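Local coordinates for uncharacterized protein (Bacteroides ovatus, PDB 3NQK) that is of unknown function but combines an N-terminal domain of the E-set clan with a BT_3044-like C-terminal domain built mainly from antiparallel strands, at residues A166-V171 with A297-L302; F201-I206 with Y275-F280; T248-S253 with Q270-Y275. One frame throughout, in Å; residues are numbered along the deposited sequence.

Contact 1 of 3, residues A166-V171 with A297-L302; sequences ASSMKV and AGSMTL
K170 and A297 form an antiparallel hydrogen-bonded pair on strand 169-175, with K170 N to A297 O and A297 N to K170 O both 2.9 Å and both close to straight. Toward A166 the ladder of direct bonds gives way to the type I turn from A166 to M169, held by M169 N to A166 O, yet the backbones stay close, A166 CA lying 4.8 Å from M300 CA. The second chain turns a corner at G298, whose backbone angles (phi 142°, psi -139°) are ones normally open to glycine alone. The G298 CA-H is directed at S168 O, and one water spans the gap, accepting from S168 N at 2.8 Å and donating to S299 O at 3.2 Å. On the buried side, two selenomethionines carry the contact. M169 and M300 lie side by side and point the same way, their SE atoms 4.0 Å apart. Both chains run extended through chi2 and bend at chi3, which places CE. A166 CB touches SE and CG of M300. R189 of strand 188-193 touches A166, M169 and M300, and F273 and Y164 also pack on M300. The opposite side is more polar: S299 OG approaches S168 CB at 3.7 Å, and the extended K170 side chain leads away from A297, although its CB stays near A297 O. G298 and M300 are also bonded through their backbones to F273 and I271 of strand 264-279, which places strand 292-307 between two neighbours. The contact thus divides into an apolar, buried selenomethionine face and a serine- and lysine-bearing outer face; the two straight backbone bonds lie at K170 and A297, and toward the turn a water links S168 N to S299 O.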
ATOM      1  N   ALA A 166      -1.669  25.260  16.160  1.00 35.81           N
ATOM      2  CA  ALA A 166      -2.566  26.351  16.625  1.00 37.38           C
ATOM      3  C   ALA A 166      -1.837  27.546  17.164  1.00 38.92           C
ATOM      4  O   ALA A 166      -2.417  28.333  17.918  1.00 40.31           O
ATOM      5  CB  ALA A 166      -3.533  25.826  17.672  1.00 34.69           C
ATOM      6  N   SER A 167      -0.593  27.742  16.721  1.00 39.52           N
ATOM      7  CA  SER A 167       0.239  28.834  17.233  1.00 39.70           C
ATOM      8  C   SER A 167      -0.248  30.209  16.809  1.00 41.91           C
ATOM      9  O   SER A 167       0.126  31.205  17.419  1.00 42.80           O
ATOM     10  CB  SER A 167       1.709  28.647  16.812  1.00 40.10           C
ATOM     11  OG  SER A 167       1.835  28.448  15.417  1.00 40.12           O
ATOM     12  N   SER A 168      -1.071  30.272  15.757  1.00 43.78           N
ATOM     13  CA  SER A 168      -1.592  31.569  15.276  1.00 46.07           C
ATOM     14  C   SER A 168      -3.003  31.840  15.758  1.00 44.84           C
ATOM     15  O   SER A 168      -3.639  32.797  15.309  1.00 46.17           O
ATOM     16  CB  SER A 168      -1.555  31.641  13.748  1.00 46.32           C
ATOM     17  OG  SER A 168      -0.251  31.895  13.286  1.00 51.28           O
HETATM   18  N   MSE A 169      -3.516  30.981  16.640  1.00 42.89           N
HETATM   19  CA  MSE A 169      -4.864  31.173  17.191  1.00 41.52           C
HETATM   20  C   MSE A 169      -4.755  31.878  18.513  1.00 40.24           C
HETATM   21  O   MSE A 169      -4.160  31.352  19.465  1.00 41.93           O
HETATM   22  CB  MSE A 169      -5.585  29.835  17.382  1.00 39.83           C
HETATM   23  CG  MSE A 169      -7.011  30.000  17.890  1.00 43.10           C
HETATM   24 SE   MSE A 169      -7.862  28.354  18.314  0.75 40.30          SE
HETATM   25  CE  MSE A 169      -6.838  27.954  19.919  1.00 31.38           C
ATOM     26  N   LYS A 170      -5.313  33.070  18.583  1.00 38.85           N
ATOM     27  CA  LYS A 170      -5.253  33.865  19.794  1.00 39.36           C
ATOM     28  C   LYS A 170      -6.573  33.826  20.541  1.00 39.18           C
ATOM     29  O   LYS A 170      -7.658  33.883  19.931  1.00 40.89           O
ATOM     30  CB  LYS A 170      -4.881  35.301  19.464  1.00 41.38           C
ATOM     31  CG  LYS A 170      -3.425  35.485  18.968  1.00 43.80           C
ATOM     32  CD  LYS A 170      -3.068  36.954  18.906  1.00 50.84           C
ATOM     33  CE  LYS A 170      -1.589  37.172  18.706  1.00 56.85           C
ATOM     34  NZ  LYS A 170      -1.212  38.580  19.065  1.00 61.40           N
ATOM     35  N   VAL A 171      -6.490  33.732  21.860  1.00 37.57           N
ATOM     36  CA  VAL A 171      -7.671  33.698  22.691  1.00 36.55           C
ATOM     37  C   VAL A 171      -7.647  34.831  23.718  1.00 37.24           C
ATOM     38  O   VAL A 171      -6.820  34.855  24.630  1.00 39.30           O
ATOM     39  CB  VAL A 171      -7.787  32.374  23.374  1.00 36.73           C
ATOM     40  CG1 VAL A 171      -8.987  32.361  24.300  1.00 37.36           C
ATOM     41  CG2 VAL A 171      -7.891  31.248  22.313  1.00 32.43           C
ATOM     42  N   ALA A 297      -9.588  34.187  17.810  1.00 35.67           N
ATOM     43  CA  ALA A 297      -9.345  34.712  16.468  1.00 37.29           C
ATOM     44  C   ALA A 297      -8.004  34.292  15.926  1.00 38.39           C
ATOM     45  O   ALA A 297      -7.005  34.340  16.634  1.00 38.11           O
ATOM     46  CB  ALA A 297      -9.445  36.224  16.471  1.00 35.58           C
ATOM     47  N   GLY A 298      -7.980  33.927  14.639  1.00 39.97           N
ATOM     48  CA  GLY A 298      -6.734  33.595  13.942  1.00 41.87           C
ATOM     49  C   GLY A 298      -6.897  32.445  12.962  1.00 41.53           C
ATOM     50  O   GLY A 298      -7.917  32.344  12.254  1.00 43.39           O
ATOM     51  N   SER A 299      -5.900  31.568  12.927  1.00 40.68           N
ATOM     52  CA  SER A 299      -5.945  30.400  12.063  1.00 41.08           C
ATOM     53  C   SER A 299      -5.250  29.202  12.682  1.00 38.82           C
ATOM     54  O   SER A 299      -4.482  29.327  13.621  1.00 37.38           O
ATOM     55  CB  SER A 299      -5.287  30.710  10.731  1.00 42.64           C
ATOM     56  OG  SER A 299      -3.906  31.015  10.907  1.00 48.39           O
HETATM   57  N   MSE A 300      -5.544  28.042  12.124  1.00 38.57           N
HETATM   58  CA  MSE A 300      -4.903  26.803  12.481  1.00 36.61           C
HETATM   59  C   MSE A 300      -4.610  26.116  11.191  1.00 36.81           C
HETATM   60  O   MSE A 300      -5.296  26.348  10.198  1.00 40.00           O
HETATM   61  CB  MSE A 300      -5.837  25.935  13.329  1.00 37.39           C
HETATM   62  CG  MSE A 300      -6.128  26.504  14.714  1.00 37.94           C
HETATM   63 SE   MSE A 300      -7.016  25.254  15.873  0.75 38.91          SE
HETATM   64  CE  MSE A 300      -8.734  25.252  15.110  1.00 38.82           C
ATOM     65  N   THR A 301      -3.613  25.261  11.180  1.00 35.22           N
ATOM     66  CA  THR A 301      -3.227  24.583   9.951  1.00 34.28           C
ATOM     67  C   THR A 301      -2.935  23.132  10.227  1.00 34.02           C
ATOM     68  O   THR A 301      -2.235  22.815  11.150  1.00 31.21           O
ATOM     69  CB  THR A 301      -1.976  25.236   9.335  1.00 36.04           C
ATOM     70  OG1 THR A 301      -2.226  26.623   9.114  1.00 32.96           O
ATOM     71  CG2 THR A 301      -1.576  24.556   8.002  1.00 25.94           C
ATOM     72  N   LEU A 302      -3.508  22.256   9.415  1.00 35.65           N
ATOM     73  CA  LEU A 302      -3.289  20.830   9.537  1.00 34.24           C
ATOM     74  C   LEU A 302      -2.343  20.400   8.445  1.00 35.07           C
ATOM     75  O   LEU A 302      -2.508  20.798   7.291  1.00 39.85           O
ATOM     76  CB  LEU A 302      -4.617  20.096   9.390  1.00 33.45           C
ATOM     77  CG  LEU A 302      -4.530  18.601   9.159  1.00 33.54           C
ATOM     78  CD1 LEU A 302      -4.032  17.888  10.441  1.00 24.85           C
ATOM     79  CD2 LEU A 302      -5.893  18.051   8.707  1.00 25.97           C
TER
HETATM   80  O   HOH W   1      -1.476  28.327  13.773  1.00 29.03           O

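Contact 2 of 3, residues F201-I206 with Y275-F280; sequences FYAGLI and YDFQDF
Y275 OH accepts a hydrogen bond from G204 N, 2.8 Å long and almost straight (175° at the hydrogen), and the N-H arrives at the edge of the tyrosine ring, close to its plane. F277 CD1 lies at the edge of the same ring. The donor belongs to a type II' turn from A203 to I206, closed by I206 N to A203 O, with G204 at the positive-phi position. Next to this bond, A203 CB sits over the centre of one face of F277 in a CH-pi contact, 3.5 Å from the centroid and 9° off the ring normal. G204 CA comes obliquely to F277 CE1 at 3.7 Å, and I206 CG1 likewise to F277 CE2 at 4.0 Å. I206 CD1 reaches D279 OD2 at 3.6 Å, while D279 OD1 is bonded to T281 N. R189 binds I206 O, adding a polar hold on the turn, and V296 touches the side chains of both Y275 and F277. A type II' turn with glycine second, laid on inward-facing aromatic residues of a strand that is not its sheet neighbour, is consistent with a strongly curved antiparallel sheet folding over its own core.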
ATOM      1  N   PHE A 201     -13.922  20.679  16.803  1.00 35.79           N
ATOM      2  CA  PHE A 201     -12.895  21.068  17.744  1.00 35.28           C
ATOM      3  C   PHE A 201     -13.584  21.436  19.031  1.00 35.17           C
ATOM      4  O   PHE A 201     -14.735  21.832  19.017  1.00 36.55           O
ATOM      5  CB  PHE A 201     -12.160  22.341  17.277  1.00 35.32           C
ATOM      6  CG  PHE A 201     -11.369  22.180  16.045  1.00 32.39           C
ATOM      7  CD1 PHE A 201     -10.065  21.755  16.107  1.00 39.68           C
ATOM      8  CD2 PHE A 201     -11.867  22.613  14.833  1.00 38.20           C
ATOM      9  CE1 PHE A 201      -9.300  21.660  14.957  1.00 42.19           C
ATOM     10  CE2 PHE A 201     -11.118  22.507  13.679  1.00 37.15           C
ATOM     11  CZ  PHE A 201      -9.836  22.032  13.740  1.00 42.49           C
ATOM     12  N   TYR A 202     -12.844  21.447  20.119  1.00 33.08           N
ATOM     13  CA  TYR A 202     -13.360  22.009  21.337  1.00 34.19           C
ATOM     14  C   TYR A 202     -13.022  23.519  21.364  1.00 32.88           C
ATOM     15  O   TYR A 202     -11.919  23.926  21.021  1.00 34.41           O
ATOM     16  CB  TYR A 202     -12.791  21.288  22.556  1.00 34.47           C
ATOM     17  CG  TYR A 202     -13.256  19.856  22.672  1.00 32.53           C
ATOM     18  CD1 TYR A 202     -14.556  19.562  23.038  1.00 35.31           C
ATOM     19  CD2 TYR A 202     -12.391  18.797  22.414  1.00 30.32           C
ATOM     20  CE1 TYR A 202     -15.010  18.228  23.126  1.00 37.62           C
ATOM     21  CE2 TYR A 202     -12.828  17.462  22.500  1.00 32.86           C
ATOM     22  CZ  TYR A 202     -14.141  17.191  22.852  1.00 34.17           C
ATOM     23  OH  TYR A 202     -14.577  15.883  22.966  1.00 35.84           O
ATOM     24  N   ALA A 203     -14.003  24.324  21.718  1.00 32.79           N
ATOM     25  CA  ALA A 203     -13.867  25.767  21.718  1.00 34.15           C
ATOM     26  C   ALA A 203     -12.590  26.271  22.410  1.00 34.24           C
ATOM     27  O   ALA A 203     -12.212  25.799  23.503  1.00 32.70           O
ATOM     28  CB  ALA A 203     -15.093  26.396  22.390  1.00 35.93           C
ATOM     29  N   GLY A 204     -11.962  27.260  21.791  1.00 31.94           N
ATOM     30  CA  GLY A 204     -10.862  27.975  22.401  1.00 32.85           C
ATOM     31  C   GLY A 204      -9.790  27.085  22.943  1.00 34.48           C
ATOM     32  O   GLY A 204      -9.264  26.242  22.231  1.00 34.79           O
ATOM     33  N   LEU A 205      -9.472  27.270  24.222  1.00 35.97           N
ATOM     34  CA  LEU A 205      -8.403  26.512  24.871  1.00 37.02           C
ATOM     35  C   LEU A 205      -8.954  25.493  25.869  1.00 37.51           C
ATOM     36  O   LEU A 205      -8.215  24.955  26.683  1.00 38.93           O
ATOM     37  CB  LEU A 205      -7.426  27.464  25.567  1.00 36.65           C
ATOM     38  CG  LEU A 205      -6.602  28.377  24.638  1.00 39.69           C
ATOM     39  CD1 LEU A 205      -5.644  29.244  25.451  1.00 38.98           C
ATOM     40  CD2 LEU A 205      -5.830  27.558  23.632  1.00 38.13           C
ATOM     41  N   ILE A 206     -10.243  25.188  25.754  1.00 37.42           N
ATOM     42  CA  ILE A 206     -10.874  24.184  26.608  1.00 37.04           C
ATOM     43  C   ILE A 206     -10.050  22.894  26.611  1.00 40.01           C
ATOM     44  O   ILE A 206      -9.628  22.400  25.544  1.00 39.05           O
ATOM     45  CB  ILE A 206     -12.304  23.871  26.127  1.00 37.12           C
ATOM     46  CG1 ILE A 206     -13.247  25.034  26.462  1.00 36.74           C
ATOM     47  CG2 ILE A 206     -12.818  22.578  26.737  1.00 31.13           C
ATOM     48  CD1 ILE A 206     -13.412  25.294  27.913  1.00 27.48           C
ATOM     49  N   TYR A 275     -14.464  33.820  16.559  1.00 40.11           N
ATOM     50  CA  TYR A 275     -15.736  33.612  17.278  1.00 40.02           C
ATOM     51  C   TYR A 275     -15.662  33.972  18.745  1.00 39.89           C
ATOM     52  O   TYR A 275     -14.588  34.162  19.300  1.00 41.70           O
ATOM     53  CB  TYR A 275     -16.204  32.156  17.136  1.00 37.97           C
ATOM     54  CG  TYR A 275     -15.250  31.105  17.717  1.00 35.74           C
ATOM     55  CD1 TYR A 275     -15.236  30.814  19.071  1.00 37.68           C
ATOM     56  CD2 TYR A 275     -14.431  30.359  16.889  1.00 33.13           C
ATOM     57  CE1 TYR A 275     -14.372  29.823  19.592  1.00 33.88           C
ATOM     58  CE2 TYR A 275     -13.583  29.388  17.385  1.00 31.51           C
ATOM     59  CZ  TYR A 275     -13.556  29.114  18.732  1.00 37.54           C
ATOM     60  OH  TYR A 275     -12.693  28.118  19.207  1.00 32.44           O
ATOM     61  N   ASP A 276     -16.824  34.062  19.365  1.00 40.40           N
ATOM     62  CA  ASP A 276     -16.920  34.252  20.798  1.00 41.41           C
ATOM     63  C   ASP A 276     -17.500  33.014  21.406  1.00 39.03           C
ATOM     64  O   ASP A 276     -18.306  32.331  20.766  1.00 40.67           O
ATOM     65  CB  ASP A 276     -17.865  35.418  21.131  1.00 44.40           C
ATOM     66  CG  ASP A 276     -17.240  36.774  20.903  1.00 46.35           C
ATOM     67  OD1 ASP A 276     -15.995  36.886  20.962  1.00 41.06           O
ATOM     68  OD2 ASP A 276     -18.015  37.749  20.720  1.00 50.19           O
ATOM     69  N   PHE A 277     -17.135  32.744  22.663  1.00 35.57           N
ATOM     70  CA  PHE A 277     -17.815  31.731  23.472  1.00 33.60           C
ATOM     71  C   PHE A 277     -17.525  31.952  24.932  1.00 34.12           C
ATOM     72  O   PHE A 277     -16.707  32.785  25.291  1.00 36.56           O
ATOM     73  CB  PHE A 277     -17.397  30.336  23.065  1.00 36.08           C
ATOM     74  CG  PHE A 277     -16.138  29.866  23.705  1.00 34.06           C
ATOM     75  CD1 PHE A 277     -14.906  30.275  23.222  1.00 35.36           C
ATOM     76  CD2 PHE A 277     -16.175  28.948  24.742  1.00 35.35           C
ATOM     77  CE1 PHE A 277     -13.722  29.811  23.800  1.00 31.34           C
ATOM     78  CE2 PHE A 277     -14.994  28.488  25.335  1.00 32.21           C
ATOM     79  CZ  PHE A 277     -13.773  28.919  24.860  1.00 25.83           C
ATOM     80  N   GLN A 278     -18.222  31.216  25.780  1.00 35.54           N
ATOM     81  CA  GLN A 278     -18.067  31.341  27.233  1.00 35.14           C
ATOM     82  C   GLN A 278     -17.717  30.016  27.824  1.00 34.21           C
ATOM     83  O   GLN A 278     -18.256  28.986  27.402  1.00 33.55           O
ATOM     84  CB  GLN A 278     -19.373  31.811  27.869  1.00 35.02           C
ATOM     85  CG  GLN A 278     -19.846  33.130  27.375  1.00 43.28           C
ATOM     86  CD  GLN A 278     -21.029  33.662  28.161  1.00 46.18           C
ATOM     87  OE1 GLN A 278     -21.760  32.901  28.834  1.00 37.08           O
ATOM     88  NE2 GLN A 278     -21.232  34.962  28.086  1.00 43.53           N
ATOM     89  N   ASP A 279     -16.853  30.038  28.843  1.00 33.37           N
ATOM     90  CA  ASP A 279     -16.508  28.843  29.601  1.00 33.48           C
ATOM     91  C   ASP A 279     -17.248  28.947  30.888  1.00 35.20           C
ATOM     92  O   ASP A 279     -17.058  29.889  31.642  1.00 36.19           O
ATOM     93  CB  ASP A 279     -14.988  28.766  29.842  1.00 34.05           C
ATOM     94  CG  ASP A 279     -14.584  27.616  30.780  1.00 35.81           C
ATOM     95  OD1 ASP A 279     -15.461  27.062  31.465  1.00 42.34           O
ATOM     96  OD2 ASP A 279     -13.373  27.318  30.870  1.00 42.59           O
ATOM     97  N   PHE A 280     -18.134  27.994  31.130  1.00 37.18           N
ATOM     98  CA  PHE A 280     -19.016  28.056  32.283  1.00 37.65           C
ATOM     99  C   PHE A 280     -18.895  26.811  33.148  1.00 38.42           C
ATOM    100  O   PHE A 280     -19.777  26.518  33.951  1.00 39.30           O
ATOM    101  CB  PHE A 280     -20.450  28.224  31.814  1.00 37.80           C
ATOM    102  CG  PHE A 280     -20.936  27.102  30.961  1.00 38.22           C
ATOM    103  CD1 PHE A 280     -20.639  27.064  29.616  1.00 40.37           C
ATOM    104  CD2 PHE A 280     -21.686  26.074  31.506  1.00 42.13           C
ATOM    105  CE1 PHE A 280     -21.086  26.031  28.826  1.00 42.72           C
ATOM    106  CE2 PHE A 280     -22.136  25.032  30.718  1.00 40.96           C
ATOM    107  CZ  PHE A 280     -21.836  25.013  29.377  1.00 44.28           C
TER

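Contact 3 of 3, residues T248-S253 with Q270-Y275; sequences TPTYSS and QIMFEY
This is the pairing of two antiparallel strands of a beta hairpin, 244-257 with 264-279, in the large antiparallel sheet of the C-terminal part. The axes of strands 250-253 and 270-275 run at 170° and approach to 4.6 Å. T250 with M272 and S252 with Q270 are hydrogen-bonded pairs, each with two backbone bonds; M272 N to T250 O is 2.7 Å and S252 N to Q270 O is 2.9 Å. Between them Y251 and I271 form a non-hydrogen-bonded pair, where bent CA-H...O contacts run from Y251 CA to Q270 O and from I271 CA to T250 O. One face bears T250, S252, Q270 and M272. There T250 and the selenomethionine M272 lie side by side and point the same way. The bend of M272 at chi3 (-90°) brings its CE alongside T250 CG2, at 3.5 Å, and near the backbone of Y251. Further along, S252 OG lies 4.0 Å from Q270 CB. The other face carries Y251 and I271, which meet near the backbone through Y251 CB and I271 CG2 at 3.9 Å before their ends lead apart. The Y251 OH bonds to K225 O, and its ring stands edge-to-face with F224. I271 packs on the same F224 and on M300. At the start of the pairing P249 CB meets F273 CB at 4.0 Å, and M232 of strand 230-234 packs on both residues. The arrangement is that of an antiparallel beta hairpin ladder forming part of a larger sheet, with a mixed polar and selenomethionine face and a face carrying Y251 and I271 that packs on strand 219-224, while P249 and F273 meet strand 230-234.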
ATOM      1  N   THR A 248     -17.166  35.426   8.227  1.00 51.19           N
ATOM      2  CA  THR A 248     -17.370  34.164   7.534  1.00 52.54           C
ATOM      3  C   THR A 248     -16.057  33.431   7.500  1.00 50.72           C
ATOM      4  O   THR A 248     -15.091  33.918   6.940  1.00 50.45           O
ATOM      5  CB  THR A 248     -17.942  34.350   6.074  1.00 54.53           C
ATOM      6  OG1 THR A 248     -17.032  35.115   5.297  1.00 60.88           O
ATOM      7  CG2 THR A 248     -19.332  35.058   6.097  1.00 48.45           C
ATOM      8  N   PRO A 249     -15.990  32.290   8.180  1.00 51.12           N
ATOM      9  CA  PRO A 249     -14.756  31.556   8.252  1.00 50.07           C
ATOM     10  C   PRO A 249     -14.385  30.968   6.921  1.00 49.02           C
ATOM     11  O   PRO A 249     -15.262  30.609   6.132  1.00 48.42           O
ATOM     12  CB  PRO A 249     -15.058  30.454   9.271  1.00 50.21           C
ATOM     13  CG  PRO A 249     -16.507  30.284   9.225  1.00 52.58           C
ATOM     14  CD  PRO A 249     -17.069  31.628   8.929  1.00 52.63           C
ATOM     15  N   THR A 250     -13.088  30.810   6.710  1.00 47.75           N
ATOM     16  CA  THR A 250     -12.543  30.414   5.435  1.00 47.36           C
ATOM     17  C   THR A 250     -11.525  29.321   5.587  1.00 45.76           C
ATOM     18  O   THR A 250     -10.994  29.099   6.694  1.00 42.16           O
ATOM     19  CB  THR A 250     -11.874  31.621   4.773  1.00 48.86           C
ATOM     20  OG1 THR A 250     -12.836  32.287   3.965  1.00 54.90           O
ATOM     21  CG2 THR A 250     -10.678  31.204   3.899  1.00 50.13           C
ATOM     22  N   TYR A 251     -11.259  28.605   4.490  1.00 46.41           N
ATOM     23  CA  TYR A 251     -10.155  27.627   4.470  1.00 46.90           C
ATOM     24  C   TYR A 251      -9.463  27.549   3.131  1.00 47.67           C
ATOM     25  O   TYR A 251     -10.019  27.916   2.114  1.00 51.11           O
ATOM     26  CB  TYR A 251     -10.644  26.250   4.860  1.00 46.54           C
ATOM     27  CG  TYR A 251     -11.300  25.468   3.756  1.00 43.21           C
ATOM     28  CD1 TYR A 251     -12.660  25.572   3.522  1.00 50.68           C
ATOM     29  CD2 TYR A 251     -10.589  24.537   3.035  1.00 42.40           C
ATOM     30  CE1 TYR A 251     -13.279  24.796   2.569  1.00 52.09           C
ATOM     31  CE2 TYR A 251     -11.192  23.763   2.076  1.00 47.17           C
ATOM     32  CZ  TYR A 251     -12.535  23.895   1.841  1.00 47.02           C
ATOM     33  OH  TYR A 251     -13.139  23.118   0.879  1.00 42.66           O
ATOM     34  N   SER A 252      -8.251  27.023   3.143  1.00 47.81           N
ATOM     35  CA  SER A 252      -7.481  26.861   1.933  1.00 48.74           C
ATOM     36  C   SER A 252      -6.666  25.592   2.023  1.00 47.54           C
ATOM     37  O   SER A 252      -6.132  25.274   3.070  1.00 47.59           O
ATOM     38  CB  SER A 252      -6.549  28.045   1.751  1.00 49.56           C
ATOM     39  OG  SER A 252      -5.390  27.876   2.523  1.00 52.60           O
ATOM     40  N   SER A 253      -6.565  24.873   0.915  1.00 48.25           N
ATOM     41  CA  SER A 253      -5.789  23.645   0.869  1.00 46.26           C
ATOM     42  C   SER A 253      -4.646  23.820  -0.110  1.00 46.40           C
ATOM     43  O   SER A 253      -4.837  24.321  -1.179  1.00 50.67           O
ATOM     44  CB  SER A 253      -6.671  22.486   0.448  1.00 45.14           C
ATOM     45  OG  SER A 253      -5.985  21.244   0.600  1.00 61.21           O
ATOM     46  N   GLN A 270      -5.440  24.963   5.916  1.00 36.85           N
ATOM     47  CA  GLN A 270      -5.444  26.074   6.841  1.00 38.20           C
ATOM     48  C   GLN A 270      -6.845  26.624   6.974  1.00 38.41           C
ATOM     49  O   GLN A 270      -7.508  26.891   5.975  1.00 41.87           O
ATOM     50  CB  GLN A 270      -4.503  27.173   6.345  1.00 38.58           C
ATOM     51  CG  GLN A 270      -4.379  28.374   7.296  1.00 48.27           C
ATOM     52  CD  GLN A 270      -3.549  29.510   6.704  1.00 58.00           C
ATOM     53  OE1 GLN A 270      -3.884  30.061   5.650  1.00 64.63           O
ATOM     54  NE2 GLN A 270      -2.479  29.871   7.385  1.00 57.69           N
ATOM     55  N   ILE A 271      -7.296  26.809   8.205  1.00 37.67           N
ATOM     56  CA  ILE A 271      -8.631  27.345   8.442  1.00 39.31           C
ATOM     57  C   ILE A 271      -8.542  28.672   9.183  1.00 39.67           C
ATOM     58  O   ILE A 271      -7.737  28.824  10.101  1.00 36.81           O
ATOM     59  CB  ILE A 271      -9.536  26.335   9.220  1.00 38.29           C
ATOM     60  CG1 ILE A 271      -8.923  25.964  10.557  1.00 39.20           C
ATOM     61  CG2 ILE A 271      -9.716  25.091   8.426  1.00 36.35           C
ATOM     62  CD1 ILE A 271      -9.861  25.121  11.439  1.00 42.19           C
HETATM   63  N   MSE A 272      -9.366  29.638   8.757  1.00 42.32           N
HETATM   64  CA  MSE A 272      -9.351  31.005   9.314  1.00 44.03           C
HETATM   65  C   MSE A 272     -10.725  31.370   9.855  1.00 42.49           C
HETATM   66  O   MSE A 272     -11.724  31.246   9.168  1.00 41.14           O
HETATM   67  CB  MSE A 272      -8.923  31.992   8.238  1.00 46.53           C
HETATM   68  CG  MSE A 272      -7.464  31.838   7.829  1.00 52.24           C
HETATM   69 SE   MSE A 272      -7.126  32.360   5.993  0.75 63.11          SE
HETATM   70  CE  MSE A 272      -7.420  30.640   5.079  1.00 51.44           C
ATOM     71  N   PHE A 273     -10.762  31.856  11.080  1.00 42.71           N
ATOM     72  CA  PHE A 273     -12.014  32.020  11.773  1.00 41.10           C
ATOM     73  C   PHE A 273     -11.904  32.986  12.913  1.00 39.49           C
ATOM     74  O   PHE A 273     -10.818  33.335  13.343  1.00 39.09           O
ATOM     75  CB  PHE A 273     -12.443  30.676  12.324  1.00 41.94           C
ATOM     76  CG  PHE A 273     -11.397  30.025  13.180  1.00 43.88           C
ATOM     77  CD1 PHE A 273     -10.456  29.191  12.623  1.00 43.75           C
ATOM     78  CD2 PHE A 273     -11.308  30.311  14.520  1.00 44.93           C
ATOM     79  CE1 PHE A 273      -9.482  28.617  13.400  1.00 43.61           C
ATOM     80  CE2 PHE A 273     -10.326  29.729  15.309  1.00 44.00           C
ATOM     81  CZ  PHE A 273      -9.422  28.889  14.752  1.00 45.45           C
ATOM     82  N   GLU A 274     -13.051  33.346  13.458  1.00 40.79           N
ATOM     83  CA  GLU A 274     -13.124  34.234  14.589  1.00 41.30           C
ATOM     84  C   GLU A 274     -14.457  34.034  15.247  1.00 40.24           C
ATOM     85  O   GLU A 274     -15.468  34.020  14.580  1.00 42.25           O
ATOM     86  CB  GLU A 274     -12.971  35.676  14.130  1.00 43.37           C
ATOM     87  CG  GLU A 274     -13.067  36.717  15.265  1.00 52.32           C
ATOM     88  CD  GLU A 274     -12.608  38.128  14.828  1.00 59.21           C
ATOM     89  OE1 GLU A 274     -12.659  38.438  13.602  1.00 62.93           O
ATOM     90  OE2 GLU A 274     -12.196  38.912  15.714  1.00 54.42           O
ATOM     91  N   TYR A 275     -14.464  33.820  16.559  1.00 40.11           N
ATOM     92  CA  TYR A 275     -15.736  33.612  17.278  1.00 40.02           C
ATOM     93  C   TYR A 275     -15.662  33.972  18.745  1.00 39.89           C
ATOM     94  O   TYR A 275     -14.588  34.162  19.300  1.00 41.70           O
ATOM     95  CB  TYR A 275     -16.204  32.156  17.136  1.00 37.97           C
ATOM     96  CG  TYR A 275     -15.250  31.105  17.717  1.00 35.74           C
ATOM     97  CD1 TYR A 275     -15.236  30.814  19.071  1.00 37.68           C
ATOM     98  CD2 TYR A 275     -14.431  30.359  16.889  1.00 33.13           C
ATOM     99  CE1 TYR A 275     -14.372  29.823  19.592  1.00 33.88           C
ATOM    100  CE2 TYR A 275     -13.583  29.388  17.385  1.00 31.51           C
ATOM    101  CZ  TYR A 275     -13.556  29.114  18.732  1.00 37.54           C
ATOM    102  OH  TYR A 275     -12.693  28.118  19.207  1.00 32.44           O
TER

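Overall arrangement
From the N terminus, the chain first lays down 166-171, then 201-206 and 248-253; their partners 270-275, 275-280 and 297-302 follow in reverse order. Contact 3 therefore closes the shortest loop, a hairpin; contact 2 encloses it, and contact 1 encloses both, so none cross. Contacts 2 and 3 share Y275 on strand 264-279, the strand next to 292-307, which contact 1 uses, so contacts 1 and 3 are joined through adjacent strands. Contact 1 meets contact 2 through packing of M300 on F201 and of M169 and V171 on L205. Together they tie the early strands of the C-terminal part to its last three.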